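Local coordinates for peptidoglycan-recognition protein-LC isoform LCa (Drosophila melanogaster, PDB 2F2L), which activates the Imd/Relish branch of the fly's humoral immune response and takes part in sensing Gram-negative peptidoglycan through this extracellular PGRP domain, at residues A[27-35]-A[150-160]; A[86-94]-A[141-151]. One frame throughout, in Å; residues are numbered along the deposited sequence.

Contact 1 of 2, residues A[27-35]-A[150-160]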
# COMPACT_ATOMS: atom_id res chain seq x y z
N VAL A 27 6.92 -0.53 25.33
CA VAL A 27 6.07 -0.84 24.19
C VAL A 27 4.75 -0.10 24.40
O VAL A 27 4.17 -0.16 25.49
CB VAL A 27 5.83 -2.37 24.06
CG1 VAL A 27 4.94 -2.69 22.86
CG2 VAL A 27 7.14 -3.09 23.95
N ILE A 28 4.29 0.60 23.36
CA ILE A 28 3.12 1.49 23.47
C ILE A 28 1.97 1.02 22.58
O ILE A 28 2.16 0.76 21.36
CB ILE A 28 3.49 2.94 23.09
CG1 ILE A 28 4.53 3.49 24.07
CG2 ILE A 28 2.27 3.85 23.13
CD1 ILE A 28 5.27 4.71 23.55
N ALA A 29 0.78 0.91 23.17
CA ALA A 29 -0.40 0.51 22.43
C ALA A 29 -1.19 1.74 21.97
O ALA A 29 -1.27 2.73 22.69
CB ALA A 29 -1.27 -0.42 23.25
N LEU A 30 -1.71 1.68 20.75
CA LEU A 30 -2.47 2.78 20.18
C LEU A 30 -3.61 2.22 19.30
O LEU A 30 -3.48 1.15 18.73
CB LEU A 30 -1.60 3.70 19.31
CG LEU A 30 -0.27 4.25 19.83
CD1 LEU A 30 0.89 3.39 19.36
CD2 LEU A 30 -0.08 5.67 19.36
N PRO A 31 -4.71 2.98 19.19
CA PRO A 31 -5.73 2.65 18.19
C PRO A 31 -5.37 3.28 16.84
O PRO A 31 -4.69 4.30 16.80
CB PRO A 31 -6.98 3.31 18.78
CG PRO A 31 -6.44 4.53 19.45
CD PRO A 31 -5.07 4.16 19.97
N THR A 32 -5.82 2.69 15.74
CA THR A 32 -5.61 3.35 14.44
C THR A 32 -6.71 4.38 14.18
O THR A 32 -6.55 5.28 13.34
CB THR A 32 -5.53 2.33 13.26
OG1 THR A 32 -6.73 1.55 13.20
CG2 THR A 32 -4.35 1.42 13.41
N ASN A 33 -7.83 4.25 14.90
CA ASN A 33 -9.06 5.01 14.64
C ASN A 33 -9.55 4.92 13.20
O ASN A 33 -10.18 5.83 12.68
CB ASN A 33 -8.90 6.47 15.09
CG ASN A 33 -8.70 6.58 16.58
OD1 ASN A 33 -9.35 5.88 17.35
ND2 ASN A 33 -7.77 7.46 17.01
N SER A 34 -9.27 3.79 12.56
CA SER A 34 -9.82 3.45 11.27
C SER A 34 -10.93 2.44 11.54
O SER A 34 -11.05 1.94 12.66
CB SER A 34 -8.74 2.82 10.38
OG SER A 34 -8.33 1.56 10.86
N GLU A 35 -11.74 2.15 10.53
CA GLU A 35 -12.60 0.97 10.57
C GLU A 35 -11.76 -0.26 10.87
O GLU A 35 -10.57 -0.28 10.59
CB GLU A 35 -13.34 0.78 9.25
CG GLU A 35 -14.63 1.58 9.15
CD GLU A 35 -15.11 1.78 7.73
OE1 GLU A 35 -16.17 1.24 7.36
OE2 GLU A 35 -14.41 2.49 6.97
N ASP A 150 -6.91 11.52 20.04
CA ASP A 150 -6.75 10.40 19.13
C ASP A 150 -6.09 9.17 19.76
O ASP A 150 -6.06 8.11 19.14
CB ASP A 150 -5.92 10.81 17.91
CG ASP A 150 -6.65 11.81 17.02
OD1 ASP A 150 -7.89 11.96 17.16
OD2 ASP A 150 -5.97 12.46 16.18
N PHE A 151 -5.53 9.32 20.96
CA PHE A 151 -4.95 8.18 21.68
C PHE A 151 -5.97 7.44 22.56
O PHE A 151 -5.65 6.37 23.10
CB PHE A 151 -3.78 8.64 22.56
CG PHE A 151 -2.54 9.07 21.80
CD1 PHE A 151 -2.31 8.68 20.48
CD2 PHE A 151 -1.56 9.81 22.44
CE1 PHE A 151 -1.16 9.07 19.82
CE2 PHE A 151 -0.41 10.20 21.78
CZ PHE A 151 -0.20 9.82 20.47
N LYS A 152 -7.17 8.00 22.71
CA LYS A 152 -8.18 7.43 23.60
C LYS A 152 -8.76 6.15 23.02
O LYS A 152 -9.17 6.10 21.85
CB LYS A 152 -9.31 8.44 23.93
CG LYS A 152 -8.92 9.63 24.86
CD LYS A 152 -8.13 9.19 26.12
CE LYS A 152 -7.96 10.30 27.17
NZ LYS A 152 -7.33 9.79 28.47
N ALA A 153 -8.81 5.11 23.85
CA ALA A 153 -9.30 3.80 23.47
C ALA A 153 -9.50 2.95 24.72
O ALA A 153 -8.83 1.95 24.91
CB ALA A 153 -8.32 3.12 22.52
N ASP A 154 -10.43 3.39 25.56
CA ASP A 154 -10.68 2.77 26.87
C ASP A 154 -10.86 1.25 26.80
O ASP A 154 -10.31 0.53 27.62
CB ASP A 154 -11.91 3.40 27.53
CG ASP A 154 -11.64 4.78 28.11
OD1 ASP A 154 -10.51 5.29 27.97
OD2 ASP A 154 -12.57 5.37 28.74
N ALA A 155 -11.60 0.77 25.80
CA ALA A 155 -11.91 -0.66 25.73
C ALA A 155 -10.70 -1.50 25.32
O ALA A 155 -10.55 -2.65 25.74
CB ALA A 155 -13.09 -0.91 24.82
N LEU A 156 -9.82 -0.93 24.50
CA LEU A 156 -8.57 -1.60 24.15
C LEU A 156 -7.68 -1.74 25.38
O LEU A 156 -7.24 -2.85 25.71
CB LEU A 156 -7.82 -0.81 23.05
CG LEU A 156 -6.40 -1.24 22.70
CD1 LEU A 156 -6.39 -2.64 22.11
CD2 LEU A 156 -5.75 -0.25 21.74
N TYR A 157 -7.44 -0.62 26.07
CA TYR A 157 -6.47 -0.61 27.17
C TYR A 157 -6.93 -1.43 28.38
O TYR A 157 -6.11 -2.03 29.06
CB TYR A 157 -6.15 0.82 27.59
CG TYR A 157 -5.68 1.69 26.44
CD1 TYR A 157 -4.70 1.24 25.55
CD2 TYR A 157 -6.21 2.96 26.24
CE1 TYR A 157 -4.26 2.04 24.51
CE2 TYR A 157 -5.79 3.76 25.18
CZ TYR A 157 -4.82 3.29 24.33
OH TYR A 157 -4.38 4.07 23.27
N ALA A 158 -8.24 -1.45 28.62
CA ALA A 158 -8.84 -2.26 29.69
C ALA A 158 -8.57 -3.75 29.50
O ALA A 158 -8.48 -4.49 30.47
CB ALA A 158 -10.34 -2.00 29.76
N SER A 159 -8.43 -4.17 28.24
CA SER A 159 -8.13 -5.56 27.89
C SER A 159 -6.74 -6.03 28.33
O SER A 159 -6.51 -7.24 28.46
CB SER A 159 -8.32 -5.78 26.38
OG SER A 159 -9.57 -5.25 25.95
N PHE A 160 -5.82 -5.09 28.54
CA PHE A 160 -4.46 -5.40 29.02
C PHE A 160 -4.25 -5.07 30.50
O PHE A 160 -3.17 -5.30 31.04
CB PHE A 160 -3.42 -4.62 28.22
CG PHE A 160 -3.50 -4.83 26.75
CD1 PHE A 160 -3.36 -6.09 26.21
CD2 PHE A 160 -3.69 -3.75 25.89
CE1 PHE A 160 -3.42 -6.29 24.84
CE2 PHE A 160 -3.74 -3.93 24.53
CZ PHE A 160 -3.60 -5.20 24.00
O HOH W 1 -10.06 4.31 19.58
O HOH W 2 -9.60 7.67 19.71
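In the PGRP domain, an amidase-like fold built round a central mixed sheet, strand 24-31 runs inside the sheet, and helix 154-158 with the 3-10 turn before it packs alongside the strand's C-terminal half. Over the short segments the helix runs roughly antiparallel to the strand, at 148°, with the axes 9.0 Å apart. Pro31 is the wedge: its CG packs on Ala153 CB, the N-cap residue of the helix, at 3.9 Å, while its CD sits 3.4 Å from Tyr157 OH, the proline ring crossing the tyrosine side chain at about a right angle. With CG anti to the carbonyl carbon (chi1 -54°), the tyrosine turns the edge of its ring to Ala29. Tyr157 OH donates to Phe151 O at 2.6 Å, in the carbonyl plane, tying the helix to the turn that precedes it, and meets Ser141 OG as well. Ala29 lies along the same ring: its carbonyl oxygen comes in at the edge, and its CB touches CE1. Leu156 reaches the Leu30 carbonyl with CD2 and also packs on Tyr102 and Phe106. Leu30 starts on the far side of the strand, yet its CD2 returns to within 3.6 Å of Phe151 CE1, the two side chains lying side by side and pointing the same way. Past the strand's end the contact turns polar. Two waters lie within bonding distance of both Asn33 OD1 and Lys152 O and can bridge them, though they have too few protons for every acceptor near them. The nitrogen end binds directly: Asn33 ND2 donates to Asp150 O at 2.8 Å, a bent bond of 137° at the hydrogen, with the acceptor close to the plane of the amide.

Contact 2 of 2, residues A[86-94]-A[141-151]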
# COMPACT_ATOMS: atom_id res chain seq x y z
N ALA A 86 6.90 6.80 14.68
CA ALA A 86 6.50 8.21 14.77
C ALA A 86 5.13 8.33 15.46
O ALA A 86 4.36 9.25 15.21
CB ALA A 86 6.48 8.81 13.39
N HIS A 87 4.87 7.39 16.35
CA HIS A 87 3.57 7.22 16.96
C HIS A 87 3.22 8.30 18.00
O HIS A 87 2.09 8.75 18.03
CB HIS A 87 3.44 5.80 17.54
CG HIS A 87 4.62 5.36 18.35
ND1 HIS A 87 5.79 4.92 17.77
CD2 HIS A 87 4.81 5.32 19.69
CE1 HIS A 87 6.65 4.61 18.73
NE2 HIS A 87 6.08 4.84 19.90
N MET A 88 4.16 8.72 18.83
CA MET A 88 3.87 9.76 19.84
C MET A 88 4.11 11.21 19.37
O MET A 88 3.73 12.16 20.08
CB MET A 88 4.70 9.51 21.11
CG MET A 88 4.52 8.13 21.71
SD MET A 88 2.81 7.71 22.06
CE MET A 88 2.62 8.69 23.55
N ASN A 89 4.73 11.39 18.20
CA ASN A 89 5.12 12.73 17.73
C ASN A 89 5.97 13.42 18.79
O ASN A 89 5.82 14.62 19.06
CB ASN A 89 3.89 13.57 17.40
CG ASN A 89 2.94 12.87 16.45
OD1 ASN A 89 3.29 12.62 15.30
ND2 ASN A 89 1.73 12.58 16.91
N ASN A 90 6.84 12.63 19.41
CA ASN A 90 7.68 13.09 20.49
C ASN A 90 8.93 12.23 20.47
O ASN A 90 8.85 11.01 20.66
CB ASN A 90 6.93 12.93 21.81
CG ASN A 90 7.75 13.31 23.00
OD1 ASN A 90 8.75 12.69 23.30
ND2 ASN A 90 7.32 14.33 23.70
N ILE A 91 10.08 12.87 20.22
CA ILE A 91 11.33 12.14 19.96
C ILE A 91 11.80 11.34 21.19
O ILE A 91 12.42 10.30 21.04
CB ILE A 91 12.45 13.10 19.44
CG1 ILE A 91 13.68 12.32 18.93
CG2 ILE A 91 12.87 14.13 20.53
CD1 ILE A 91 13.39 11.35 17.82
N ASN A 92 11.51 11.84 22.38
CA ASN A 92 11.87 11.16 23.63
C ASN A 92 11.21 9.78 23.71
O ASN A 92 11.87 8.78 23.94
CB ASN A 92 11.46 12.00 24.84
CG ASN A 92 12.23 13.28 24.95
OD1 ASN A 92 13.40 13.36 24.54
ND2 ASN A 92 11.59 14.31 25.49
N TYR A 93 9.90 9.75 23.51
CA TYR A 93 9.15 8.49 23.51
C TYR A 93 9.46 7.63 22.28
O TYR A 93 9.77 6.44 22.41
CB TYR A 93 7.64 8.76 23.60
CG TYR A 93 7.19 9.16 24.99
CD1 TYR A 93 7.46 8.34 26.09
CD2 TYR A 93 6.49 10.34 25.22
CE1 TYR A 93 7.04 8.68 27.37
CE2 TYR A 93 6.06 10.69 26.51
CZ TYR A 93 6.35 9.86 27.58
OH TYR A 93 5.95 10.18 28.87
N ASP A 94 9.37 8.24 21.10
CA ASP A 94 9.53 7.52 19.82
C ASP A 94 10.90 6.89 19.68
O ASP A 94 11.02 5.81 19.09
CB ASP A 94 9.24 8.44 18.62
CG ASP A 94 7.77 8.84 18.52
OD1 ASP A 94 6.89 8.03 18.94
OD2 ASP A 94 7.47 9.95 18.01
N SER A 141 -0.75 4.61 25.01
CA SER A 141 -0.39 5.91 24.50
C SER A 141 -1.12 7.03 25.24
O SER A 141 -0.55 8.10 25.46
CB SER A 141 -0.65 5.99 22.99
OG SER A 141 -2.03 5.85 22.70
N SER A 142 -2.36 6.76 25.66
CA SER A 142 -3.17 7.77 26.32
C SER A 142 -2.72 8.06 27.76
O SER A 142 -2.93 9.16 28.26
CB SER A 142 -4.64 7.36 26.34
OG SER A 142 -4.81 6.15 27.04
N LYS A 143 -2.14 7.07 28.42
CA LYS A 143 -1.58 7.27 29.76
C LYS A 143 -0.37 8.21 29.67
O LYS A 143 -0.19 9.08 30.51
CB LYS A 143 -1.19 5.92 30.39
CG LYS A 143 -0.34 6.02 31.66
CD LYS A 143 -0.50 4.81 32.58
CE LYS A 143 0.42 4.92 33.81
NZ LYS A 143 -0.19 4.35 35.07
N LEU A 144 0.43 8.04 28.62
CA LEU A 144 1.63 8.84 28.41
C LEU A 144 1.30 10.29 28.05
O LEU A 144 1.99 11.22 28.48
CB LEU A 144 2.50 8.21 27.30
CG LEU A 144 3.10 6.85 27.61
CD1 LEU A 144 3.84 6.29 26.38
CD2 LEU A 144 4.05 6.92 28.81
N MET A 145 0.24 10.48 27.26
CA MET A 145 -0.20 11.80 26.83
C MET A 145 -1.71 11.85 26.97
O MET A 145 -2.44 11.64 25.99
CB MET A 145 0.23 12.07 25.38
CG MET A 145 1.74 12.16 25.20
SD MET A 145 2.30 12.50 23.51
CE MET A 145 4.05 12.43 23.74
N PRO A 146 -2.20 12.11 28.19
CA PRO A 146 -3.64 12.16 28.50
C PRO A 146 -4.45 13.16 27.68
O PRO A 146 -5.64 12.96 27.49
CB PRO A 146 -3.66 12.56 29.98
CG PRO A 146 -2.34 12.13 30.50
CD PRO A 146 -1.39 12.37 29.40
N SER A 147 -3.81 14.22 27.19
CA SER A 147 -4.53 15.28 26.49
C SER A 147 -4.85 14.95 25.04
O SER A 147 -5.64 15.65 24.42
CB SER A 147 -3.72 16.58 26.52
OG SER A 147 -2.61 16.48 25.65
N VAL A 148 -4.24 13.90 24.49
CA VAL A 148 -4.37 13.61 23.06
C VAL A 148 -5.61 12.76 22.82
O VAL A 148 -5.71 11.63 23.28
CB VAL A 148 -3.11 12.93 22.47
CG1 VAL A 148 -3.24 12.73 20.95
CG2 VAL A 148 -1.88 13.77 22.77
N THR A 149 -6.57 13.34 22.11
CA THR A 149 -7.88 12.74 21.91
C THR A 149 -7.82 11.51 21.02
O THR A 149 -8.58 10.56 21.23
CB THR A 149 -8.83 13.76 21.30
OG1 THR A 149 -8.91 14.91 22.16
CG2 THR A 149 -10.22 13.17 21.12
N ASP A 150 -6.91 11.52 20.04
CA ASP A 150 -6.75 10.40 19.13
C ASP A 150 -6.09 9.17 19.76
O ASP A 150 -6.06 8.11 19.14
CB ASP A 150 -5.92 10.81 17.91
CG ASP A 150 -6.65 11.81 17.02
OD1 ASP A 150 -7.89 11.96 17.16
OD2 ASP A 150 -5.97 12.46 16.18
N PHE A 151 -5.53 9.32 20.96
CA PHE A 151 -4.95 8.18 21.68
C PHE A 151 -5.97 7.44 22.56
O PHE A 151 -5.65 6.37 23.10
CB PHE A 151 -3.78 8.64 22.56
CG PHE A 151 -2.54 9.07 21.80
CD1 PHE A 151 -2.31 8.68 20.48
CD2 PHE A 151 -1.56 9.81 22.44
CE1 PHE A 151 -1.16 9.07 19.82
CE2 PHE A 151 -0.41 10.20 21.78
CZ PHE A 151 -0.20 9.82 20.47
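Bent at both chi2 (-55°) and chi3 (-76°), the Met88 side chain curls its methyl in against helix 141-144, while Met145, extended beyond CG, reaches the other way to the start of helix 91-94. The result is an apolar packing, with one Met-aromatic contact from Met88, between the loop 86-90 with its short helix and the helix-turn segment 141-151 of the PGRP domain. Met88 CE is enclosed by several groups: it lies 3.7 Å from Ser141 O and also touches Leu144 CB, Met145 SD and the Phe151 ring. Met88 SD sits 4.6 Å from the centroid of the Phe151 ring, 38° off its normal, so the Met-aromatic contact is oblique. The same ring is held between Val148 CG1 on one face and Ser141 CB on the opposite one, with His87 O at its edge, 3.5 Å from Phe151 CZ. Tyr93 closes the outer part of the contact. Leu144 CD1 lies over one face of its ring, displaced toward the rim, and Leu144 CD2 approaches Tyr93 CE1 to 3.8 Å. Met145 slides past the tyrosine in the opposite direction and brings its methyl to the ring edge near CD2. Asp94 shapes the loop behind this surface: OD1 takes Met88 N through its syn lone pair, OD2 takes Asn90 N from above the carboxylate plane, and OD1 also sits over the centre of the His87 ring. Two backbone amides thus converge on one carboxylate. Asn90 is the N-cap of helix 91-94, its OD1 accepting from Tyr93 N at 3.2 Å. The flank of this cap residue also receives Met145, whose CE stands 3.5 Å from Asn90 CB.

The centres of the two contacts are 12 Å apart, and both use the stretch 141-160 in which helix 141-144, the 3-10 turn and helix 154-158 follow one another. Contact 2 is nested inside the chain loop that contact 1 closes, and Asp150 and Phe151 belong to both. Phe151 joins them through its ring, which touches strand 24-31 as well as the 86-94 loop. A second join is polar: Ser141 N probably bonds to Ala29 O. Packing of Lys152 against Pro146 O adds a further touch. The C-terminal part of this peptidoglycan-receptor domain is thereby packed onto an inner strand of the mixed sheet and, through helix 141-144, onto the loop leading into helix 91-94.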